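PDB 6JIF: branched-chain-amino-acid aminotransferase from Pseudomonas sp. UW4, which catalyses the reversible, PLP-dependent transfer of amino groups between branched-chain amino acids and 2-oxo acids. Local coordinates for residues R194-K204 with N259-I267; S271-M282 with V333-V344. All coordinates share one frame; numbering follows the deposited sequence.

Contact 1: R194-K204 with N259-I267. With PLP (pyridoxal-5'-phosphate), chain D.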
loop_
_atom_site.group_PDB
_atom_site.type_symbol
_atom_site.label_atom_id
_atom_site.label_comp_id
_atom_site.label_asym_id
_atom_site.label_seq_id
_atom_site.Cartn_x
_atom_site.Cartn_y
_atom_site.Cartn_z
ATOM N N ARG B 194 -0.987 11.192 0.020
ATOM C CA ARG B 194 -0.560 9.958 0.693
ATOM C C ARG B 194 -1.742 9.032 0.949
ATOM O O ARG B 194 -1.547 7.814 1.112
ATOM C CB ARG B 194 0.157 10.216 2.038
ATOM C CG ARG B 194 -0.627 11.113 3.009
ATOM C CD ARG B 194 -0.002 11.145 4.429
ATOM N NE ARG B 194 -0.180 9.874 5.150
ATOM C CZ ARG B 194 -1.269 9.547 5.872
ATOM N NH1 ARG B 194 -2.289 10.397 6.024
ATOM N NH2 ARG B 194 -1.297 8.372 6.515
ATOM N N ALA B 195 -2.950 9.578 1.032
ATOM C CA ALA B 195 -4.075 8.715 1.390
ATOM C C ALA B 195 -5.348 9.306 0.820
ATOM O O ALA B 195 -5.443 10.508 0.577
ATOM C CB ALA B 195 -4.227 8.549 2.915
ATOM N N ALA B 196 -6.356 8.441 0.657
ATOM C CA ALA B 196 -7.662 8.854 0.129
ATOM C C ALA B 196 -8.516 9.451 1.247
ATOM O O ALA B 196 -8.213 9.265 2.452
ATOM C CB ALA B 196 -8.357 7.629 -0.443
ATOM N N PRO B 197 -9.586 10.174 0.898
ATOM C CA PRO B 197 -10.448 10.703 1.961
ATOM C C PRO B 197 -11.023 9.613 2.860
ATOM O O PRO B 197 -11.109 9.829 4.066
ATOM C CB PRO B 197 -11.542 11.463 1.215
ATOM C CG PRO B 197 -10.914 11.805 -0.171
ATOM C CD PRO B 197 -10.006 10.619 -0.449
ATOM N N GLN B 198 -11.413 8.461 2.319
ATOM C CA GLN B 198 -11.933 7.333 3.094
ATOM C C GLN B 198 -11.089 6.100 2.789
ATOM O O GLN B 198 -11.616 5.034 2.453
ATOM C CB GLN B 198 -13.407 7.075 2.794
ATOM C CG GLN B 198 -14.318 8.235 3.216
ATOM C CD GLN B 198 -14.296 8.486 4.724
ATOM O OE1 GLN B 198 -14.062 7.565 5.530
ATOM N NE2 GLN B 198 -14.551 9.745 5.117
ATOM N N GLY B 199 -9.773 6.286 2.877
ATOM C CA GLY B 199 -8.814 5.241 2.629
ATOM C C GLY B 199 -8.193 4.787 3.937
ATOM O O GLY B 199 -8.846 4.742 4.996
ATOM N N THR B 200 -6.914 4.440 3.843
ATOM C CA THR B 200 -6.209 3.808 4.945
ATOM C C THR B 200 -5.280 4.785 5.676
ATOM O O THR B 200 -4.401 4.345 6.429
ATOM C CB THR B 200 -5.425 2.599 4.434
ATOM O OG1 THR B 200 -4.553 2.987 3.368
ATOM C CG2 THR B 200 -6.337 1.533 3.922
ATOM N N GLY B 201 -5.508 6.103 5.518
ATOM C CA GLY B 201 -4.582 7.109 6.056
ATOM C C GLY B 201 -4.463 7.122 7.583
ATOM O O GLY B 201 -3.438 7.561 8.114
ATOM N N ALA B 202 -5.488 6.633 8.300
ATOM C CA ALA B 202 -5.442 6.590 9.748
ATOM C C ALA B 202 -4.876 5.289 10.285
ATOM O O ALA B 202 -4.733 5.162 11.498
ATOM C CB ALA B 202 -6.816 6.824 10.376
ATOM N N ALA B 203 -4.517 4.358 9.422
ATOM C CA ALA B 203 -3.838 3.118 9.798
ATOM C C ALA B 203 -2.362 3.216 9.410
ATOM O O ALA B 203 -2.025 3.827 8.390
ATOM C CB ALA B 203 -4.483 1.934 9.096
ATOM N N LYS B 204 -1.471 2.625 10.228
ATOM C CA LYS B 204 -0.047 2.715 9.908
ATOM C C LYS B 204 0.294 1.512 9.035
ATOM O O LYS B 204 0.837 0.497 9.477
ATOM C CB LYS B 204 0.793 2.781 11.171
ATOM C CG LYS B 204 2.116 3.519 10.960
ATOM C CD LYS B 204 2.673 3.935 12.280
ATOM C CE LYS B 204 3.946 4.764 12.105
ATOM N NZ LYS B 204 3.659 6.073 11.475
ATOM N N ASN B 259 -7.155 17.581 12.396
ATOM C CA ASN B 259 -8.066 16.504 12.760
ATOM C C ASN B 259 -8.850 16.166 11.505
ATOM O O ASN B 259 -9.479 17.050 10.920
ATOM C CB ASN B 259 -8.988 16.988 13.881
ATOM C CG ASN B 259 -9.939 15.925 14.358
ATOM O OD1 ASN B 259 -9.689 14.755 14.198
ATOM N ND2 ASN B 259 -11.002 16.343 14.998
ATOM N N SER B 260 -8.760 14.930 11.046
ATOM C CA SER B 260 -9.563 14.502 9.901
ATOM C C SER B 260 -9.504 12.985 9.842
ATOM O O SER B 260 -8.589 12.377 10.428
ATOM C CB SER B 260 -9.035 15.100 8.595
ATOM O OG SER B 260 -8.225 14.179 7.888
ATOM N N PRO B 261 -10.437 12.360 9.133
ATOM C CA PRO B 261 -10.428 10.883 9.072
ATOM C C PRO B 261 -9.187 10.295 8.402
ATOM O O PRO B 261 -8.922 9.102 8.622
ATOM C CB PRO B 261 -11.699 10.549 8.276
ATOM C CG PRO B 261 -12.624 11.776 8.447
ATOM C CD PRO B 261 -11.650 12.957 8.564
ATOM N N SER B 262 -8.407 11.085 7.638
ATOM C CA SER B 262 -7.243 10.559 6.918
ATOM C C SER B 262 -5.903 10.898 7.568
ATOM O O SER B 262 -4.882 10.359 7.129
ATOM C CB SER B 262 -7.257 11.019 5.462
ATOM O OG SER B 262 -7.359 12.443 5.398
ATOM N N VAL B 263 -5.886 11.691 8.638
ATOM C CA VAL B 263 -4.656 11.935 9.407
ATOM C C VAL B 263 -4.270 10.710 10.238
ATOM O O VAL B 263 -5.088 10.117 10.949
ATOM C CB VAL B 263 -4.851 13.174 10.305
ATOM C CG1 VAL B 263 -3.658 13.411 11.243
ATOM C CG2 VAL B 263 -5.077 14.435 9.474
ATOM N N LEU B 264 -2.988 10.387 10.242
ATOM C CA LEU B 264 -2.475 9.308 11.087
ATOM C C LEU B 264 -2.432 9.755 12.544
ATOM O O LEU B 264 -1.783 10.765 12.859
ATOM C CB LEU B 264 -1.079 8.904 10.602
ATOM C CG LEU B 264 -0.469 7.571 11.062
ATOM C CD1 LEU B 264 -0.082 7.642 12.493
ATOM C CD2 LEU B 264 -1.343 6.340 10.878
ATOM N N PRO B 265 -3.118 9.073 13.459
ATOM C CA PRO B 265 -3.150 9.549 14.847
ATOM C C PRO B 265 -1.859 9.222 15.585
ATOM O O PRO B 265 -1.687 8.103 16.057
ATOM C CB PRO B 265 -4.347 8.800 15.467
ATOM C CG PRO B 265 -4.614 7.688 14.511
ATOM C CD PRO B 265 -4.152 8.062 13.177
ATOM N N GLY B 266 -0.914 10.160 15.599
ATOM C CA GLY B 266 0.407 9.850 16.108
ATOM C C GLY B 266 0.443 9.816 17.618
ATOM O O GLY B 266 -0.314 10.522 18.291
ATOM N N ILE B 267 1.335 8.971 18.141
ATOM C CA ILE B 267 1.550 8.885 19.601
ATOM C C ILE B 267 2.379 10.071 20.123
ATOM O O ILE B 267 2.137 10.570 21.219
ATOM C CB ILE B 267 2.216 7.538 19.921
ATOM C CG1 ILE B 267 1.251 6.382 19.518
ATOM C CG2 ILE B 267 2.549 7.378 21.429
ATOM C CD1 ILE B 267 1.970 5.055 19.392
HETATM N N1 PLP D . 2.166 10.864 10.443
HETATM C C2 PLP D . 2.298 9.779 9.630
HETATM C C2A PLP D . 1.745 9.902 8.246
HETATM C C3 PLP D . 2.869 8.598 10.105
HETATM O O3 PLP D . 2.939 7.501 9.286
HETATM C C4 PLP D . 3.364 8.543 11.434
HETATM C C4A PLP D . 3.807 7.232 12.058
HETATM C C5 PLP D . 3.221 9.703 12.221
HETATM C C6 PLP D . 2.618 10.814 11.714
HETATM C C5A PLP D . 3.749 9.850 13.613
HETATM O O4P PLP D . 3.276 8.853 14.436
HETATM P P PLP D . 4.042 8.570 15.806
HETATM O O1P PLP D . 4.139 9.846 16.608
HETATM O O2P PLP D . 3.099 7.568 16.488
HETATM O O3P PLP D . 5.446 8.026 15.561
HETATM O O HOH W 1 -9.847 8.039 5.946
#
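The guanidinium group of Arg194 lies beside PLP and turns one edge to Ser262 O. PLP C2A, the ring methyl, sits over one face, and Ala195 CB lies on the opposite face toward the rim. The two loops that meet here supply part of the cofactor site of a fold type IV (class IV) aminotransferase. Both amino groups of Arg194 bond in the guanidinium plane. Arg194 NH1 donates to Ser262 O at 2.8 Å, slightly tilted from the carbonyl plane. Arg194 NH2 donates to Gly201 O, almost straight at 175° and on a lone pair. Arg194 thus joins the two loops and is fixed in rotation beside the cofactor. Glu240 is a weak, long ion partner of Arg194 NH1.

The pyridine ring of PLP is the second flat group. Leu264 covers one of its faces, with Leu264 CG 3.6 Å from PLP C3 and CD1 over C4. Leu264 CG is anti to the backbone N (chi1 -164°), which lets one branch lie on the ring. The other branch turns to the backbone of Ala203, with Leu264 CD2 3.6 Å from Ala203 C.

Lys204 NZ is bonded to PLP C4A at 1.3 Å, as in an internal aldimine. Gly266 is the N-cap of helix 267-278, which meets the phosphate at its N-terminal end.

Farther from PLP, Ala202 CB touches Pro261 O, and Ala202 O rests on Pro265 CD. A water donates to Pro197 O and, weakly, to Pro261 O. Ser262 OG bonds to Glu239, and Gln198 N bonds to Asp193 of the second subunit. At the phosphate, Ile267 N donates to PLP O2P at 2.8 Å with an angle of 168°.

Contact 2: S271-M282 with V333-V344; sequences SLIELAKTRLGM and VTQKLYKELTGV
Leu272 and Leu275 pack on Leu341 where two alpha-helices cross over the mixed sheet of the PLP-binding fold. The axes of helices 271-278 and 333-344 pass 10.4 Å apart at 106°.

Apolar contacts carry the crossing. Leu272 CD2 meets Leu341 CD2 at 3.9 Å, the two side chains about perpendicular. Leu275 CD1 lies 3.9 Å from both Leu341 CD1 and Glu340 CG, and Leu275 CD2 faces Val344 CG2. An alanine at Leu275 is likely to open a gap beside Leu341 and Val344 and take one apolar neighbour from the Glu340 CG methylene. After the helix, Leu280 CD1 touches Leu337 CD2 at 3.6 Å. The Leu280 and Lys336 side chains run past each other in opposite directions. Phe255 and Ile309 of the sheet back Leu272 and Leu337.

On the polar side, Arg279 NH1 and Glu340 OE2 form a long salt bridge of 3.8 Å, their planes 83° apart. Glu340 has CG anti to the backbone N (chi1 -176°) and bends at the next bond, which brings OE2 to Arg279. A water bridges the same two atoms, and Arg279 NH1 also bonds to Glu350 O.

At the far end Met282 CE meets Val333 CG1 tip to tip at 3.8 Å.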
loop_
_atom_site.group_PDB
_atom_site.type_symbol
_atom_site.label_atom_id
_atom_site.label_comp_id
_atom_site.label_asym_id
_atom_site.label_seq_id
_atom_site.Cartn_x
_atom_site.Cartn_y
_atom_site.Cartn_z
ATOM N N SER B 271 1.034 12.603 22.893
ATOM C CA SER B 271 1.853 12.918 24.046
ATOM C C SER B 271 2.023 14.418 24.205
ATOM O O SER B 271 1.975 14.946 25.321
ATOM C CB SER B 271 3.202 12.202 23.910
ATOM O OG SER B 271 3.014 10.773 23.964
ATOM N N LEU B 272 2.311 15.120 23.100
ATOM C CA LEU B 272 2.440 16.578 23.163
ATOM C C LEU B 272 1.117 17.225 23.555
ATOM O O LEU B 272 1.099 18.197 24.316
ATOM C CB LEU B 272 2.933 17.111 21.801
ATOM C CG LEU B 272 4.369 16.715 21.429
ATOM C CD1 LEU B 272 4.769 17.190 20.039
ATOM C CD2 LEU B 272 5.331 17.332 22.484
ATOM N N ILE B 273 -0.012 16.715 23.046
ATOM C CA ILE B 273 -1.311 17.277 23.438
ATOM C C ILE B 273 -1.505 17.141 24.937
ATOM O O ILE B 273 -1.914 18.091 25.618
ATOM C CB ILE B 273 -2.461 16.635 22.633
ATOM C CG1 ILE B 273 -2.434 17.150 21.186
ATOM C CG2 ILE B 273 -3.837 16.920 23.276
ATOM C CD1 ILE B 273 -3.308 16.373 20.205
ATOM N N GLU B 274 -1.196 15.950 25.478
ATOM C CA GLU B 274 -1.390 15.708 26.907
ATOM C C GLU B 274 -0.416 16.531 27.747
ATOM O O GLU B 274 -0.797 17.076 28.786
ATOM C CB GLU B 274 -1.278 14.202 27.192
ATOM C CG GLU B 274 -2.607 13.521 26.699
ATOM C CD GLU B 274 -2.675 11.982 26.560
ATOM O OE1 GLU B 274 -1.672 11.292 26.298
ATOM O OE2 GLU B 274 -3.831 11.471 26.637
ATOM N N LEU B 275 0.843 16.668 27.308
ATOM C CA LEU B 275 1.783 17.457 28.102
ATOM C C LEU B 275 1.433 18.932 28.023
ATOM O O LEU B 275 1.520 19.641 29.015
ATOM C CB LEU B 275 3.226 17.233 27.652
ATOM C CG LEU B 275 3.766 15.832 27.963
ATOM C CD1 LEU B 275 5.065 15.652 27.174
ATOM C CD2 LEU B 275 3.985 15.615 29.479
ATOM N N ALA B 276 1.023 19.402 26.838
ATOM C CA ALA B 276 0.589 20.779 26.688
ATOM C C ALA B 276 -0.548 21.084 27.646
ATOM O O ALA B 276 -0.537 22.108 28.324
ATOM C CB ALA B 276 0.131 21.025 25.221
ATOM N N LYS B 277 -1.556 20.194 27.707
ATOM C CA LYS B 277 -2.730 20.462 28.533
ATOM C C LYS B 277 -2.444 20.302 30.013
ATOM O O LYS B 277 -2.928 21.097 30.827
ATOM C CB LYS B 277 -3.874 19.539 28.150
ATOM C CG LYS B 277 -4.581 19.919 26.878
ATOM C CD LYS B 277 -5.844 18.977 26.757
ATOM C CE LYS B 277 -6.307 18.761 25.303
ATOM N NZ LYS B 277 -7.256 17.595 25.209
ATOM N N THR B 278 -1.753 19.229 30.398
ATOM C CA THR B 278 -1.660 18.882 31.806
ATOM C C THR B 278 -0.340 19.283 32.460
ATOM O O THR B 278 -0.233 19.201 33.692
ATOM C CB THR B 278 -1.884 17.382 32.009
ATOM O OG1 THR B 278 -0.774 16.674 31.451
ATOM C CG2 THR B 278 -3.139 16.967 31.245
ATOM N N ARG B 279 0.687 19.626 31.687
ATOM C CA ARG B 279 1.956 20.007 32.297
ATOM C C ARG B 279 2.439 21.405 31.930
ATOM O O ARG B 279 3.221 21.997 32.697
ATOM C CB ARG B 279 3.048 18.953 31.970
ATOM C CG ARG B 279 2.824 17.583 32.672
ATOM C CD ARG B 279 3.025 17.685 34.156
ATOM N NE ARG B 279 2.947 16.333 34.729
ATOM C CZ ARG B 279 3.977 15.490 34.795
ATOM N NH1 ARG B 279 5.160 15.861 34.362
ATOM N NH2 ARG B 279 3.812 14.264 35.317
ATOM N N LEU B 280 2.076 21.927 30.752
ATOM C CA LEU B 280 2.609 23.210 30.295
ATOM C C LEU B 280 1.607 24.352 30.349
ATOM O O LEU B 280 1.946 25.455 29.922
ATOM C CB LEU B 280 3.119 23.077 28.852
ATOM C CG LEU B 280 4.185 21.992 28.807
ATOM C CD1 LEU B 280 4.507 21.564 27.416
ATOM C CD2 LEU B 280 5.441 22.556 29.538
ATOM N N GLY B 281 0.383 24.102 30.811
ATOM C CA GLY B 281 -0.643 25.120 30.924
ATOM C C GLY B 281 -1.091 25.681 29.596
ATOM O O GLY B 281 -1.469 26.851 29.527
ATOM N N MET B 282 -1.080 24.864 28.542
ATOM C CA MET B 282 -1.442 25.320 27.198
ATOM C C MET B 282 -2.832 24.842 26.756
ATOM O O MET B 282 -3.324 23.794 27.192
ATOM C CB MET B 282 -0.409 24.857 26.169
ATOM C CG MET B 282 0.970 25.453 26.413
ATOM S SD MET B 282 2.154 24.698 25.269
ATOM C CE MET B 282 1.614 25.477 23.767
ATOM N N VAL B 333 8.436 28.226 22.198
ATOM C CA VAL B 333 7.403 27.274 22.587
ATOM C C VAL B 333 7.804 25.883 22.142
ATOM O O VAL B 333 7.639 24.915 22.886
ATOM C CB VAL B 333 6.026 27.668 22.030
ATOM C CG1 VAL B 333 4.982 26.561 22.433
ATOM C CG2 VAL B 333 5.635 29.036 22.555
ATOM N N THR B 334 8.297 25.758 20.900
ATOM C CA THR B 334 8.781 24.480 20.399
ATOM C C THR B 334 9.897 23.950 21.272
ATOM O O THR B 334 9.932 22.754 21.588
ATOM C CB THR B 334 9.259 24.631 18.935
ATOM O OG1 THR B 334 8.143 24.982 18.101
ATOM C CG2 THR B 334 9.869 23.318 18.400
ATOM N N GLN B 335 10.793 24.839 21.716
ATOM C CA GLN B 335 11.881 24.384 22.553
ATOM C C GLN B 335 11.324 23.824 23.853
ATOM O O GLN B 335 11.751 22.769 24.302
ATOM C CB GLN B 335 12.879 25.516 22.823
ATOM C CG GLN B 335 13.668 25.805 21.558
ATOM C CD GLN B 335 14.915 26.632 21.761
ATOM O OE1 GLN B 335 14.890 27.864 21.666
ATOM N NE2 GLN B 335 16.022 25.956 22.028
ATOM N N LYS B 336 10.313 24.502 24.425
ATOM C CA LYS B 336 9.735 24.070 25.698
ATOM C C LYS B 336 9.034 22.717 25.555
ATOM O O LYS B 336 9.192 21.839 26.418
ATOM C CB LYS B 336 8.780 25.158 26.205
ATOM C CG LYS B 336 8.094 24.855 27.538
ATOM C CD LYS B 336 7.204 26.039 28.017
ATOM C CE LYS B 336 6.054 26.353 27.019
ATOM N NZ LYS B 336 5.133 27.454 27.503
ATOM N N LEU B 337 8.288 22.525 24.465
ATOM C CA LEU B 337 7.661 21.232 24.184
ATOM C C LEU B 337 8.706 20.136 24.011
ATOM O O LEU B 337 8.547 19.020 24.488
ATOM C CB LEU B 337 6.807 21.330 22.918
ATOM C CG LEU B 337 5.511 22.128 23.046
ATOM C CD1 LEU B 337 4.970 22.505 21.657
ATOM C CD2 LEU B 337 4.461 21.317 23.791
ATOM N N TYR B 338 9.748 20.410 23.247
ATOM C CA TYR B 338 10.782 19.403 23.071
ATOM C C TYR B 338 11.449 19.053 24.409
ATOM O O TYR B 338 11.703 17.875 24.705
ATOM C CB TYR B 338 11.806 19.944 22.094
ATOM C CG TYR B 338 12.942 19.021 21.848
ATOM C CD1 TYR B 338 12.814 18.008 20.920
ATOM C CD2 TYR B 338 14.161 19.190 22.521
ATOM C CE1 TYR B 338 13.856 17.170 20.661
ATOM C CE2 TYR B 338 15.228 18.335 22.275
ATOM C CZ TYR B 338 15.068 17.333 21.337
ATOM O OH TYR B 338 16.105 16.459 21.084
ATOM N N LYS B 339 11.719 20.062 25.222
ATOM C CA LYS B 339 12.343 19.830 26.533
ATOM C C LYS B 339 11.452 18.932 27.385
ATOM O O LYS B 339 11.923 17.969 28.000
ATOM C CB LYS B 339 12.586 21.148 27.236
ATOM C CG LYS B 339 13.254 20.931 28.633
ATOM C CD LYS B 339 13.800 22.218 29.263
ATOM C CE LYS B 339 12.736 22.959 30.059
ATOM N NZ LYS B 339 12.584 24.415 29.620
ATOM N N GLU B 340 10.153 19.233 27.410
ATOM C CA GLU B 340 9.234 18.477 28.260
ATOM C C GLU B 340 9.134 17.023 27.799
ATOM O O GLU B 340 9.213 16.070 28.615
ATOM C CB GLU B 340 7.861 19.160 28.253
ATOM C CG GLU B 340 6.833 18.508 29.189
ATOM C CD GLU B 340 7.133 18.730 30.702
ATOM O OE1 GLU B 340 8.010 19.559 31.072
ATOM O OE2 GLU B 340 6.418 18.117 31.567
ATOM N N LEU B 341 8.986 16.829 26.494
ATOM C CA LEU B 341 8.760 15.495 25.962
ATOM C C LEU B 341 10.009 14.632 26.098
ATOM O O LEU B 341 9.935 13.487 26.559
ATOM C CB LEU B 341 8.307 15.579 24.500
ATOM C CG LEU B 341 8.117 14.136 23.959
ATOM C CD1 LEU B 341 7.118 13.288 24.847
ATOM C CD2 LEU B 341 7.632 14.151 22.511
ATOM N N THR B 342 11.170 15.160 25.717
ATOM C CA THR B 342 12.406 14.387 25.904
ATOM C C THR B 342 12.726 14.151 27.381
ATOM O O THR B 342 13.283 13.103 27.728
ATOM C CB THR B 342 13.574 15.089 25.194
ATOM O OG1 THR B 342 13.831 16.391 25.795
ATOM C CG2 THR B 342 13.206 15.261 23.706
ATOM N N GLY B 343 12.376 15.098 28.261
ATOM C CA GLY B 343 12.593 14.874 29.685
ATOM C C GLY B 343 11.752 13.725 30.219
ATOM O O GLY B 343 12.237 12.917 31.022
ATOM N N VAL B 344 10.493 13.636 29.783
ATOM C CA VAL B 344 9.668 12.515 30.219
ATOM C C VAL B 344 10.191 11.205 29.637
ATOM O O VAL B 344 10.363 10.208 30.366
ATOM C CB VAL B 344 8.205 12.782 29.866
ATOM C CG1 VAL B 344 7.385 11.473 29.987
ATOM C CG2 VAL B 344 7.675 13.929 30.762
HETATM O O HOH W 2 6.310 18.787 33.994
HETATM O O HOH W 3 4.429 26.406 30.571
#

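How the contacts relate
Contacts 1 and 2 follow in series along the chain, with centres about 24 Å apart. Helix 267-278 connects them. Segment 259-267 of contact 1 runs into its N-terminal end at the PLP phosphate, and contact 2 begins at Ser271, one turn further on. Ser271 OG bonds back to Ile267 O. The Ser271 side chain is about 7 Å from PLP, nearest atoms. Contact 1 holds Arg194, Lys204, Leu264, Gly266 and Ile267 of the cofactor pocket, whereas contact 2 packs another part of this helix, and the loop after it, against helix 332-346. The second subunit reaches contact 1, but no other chain of the assembly touches the segments of contact 2.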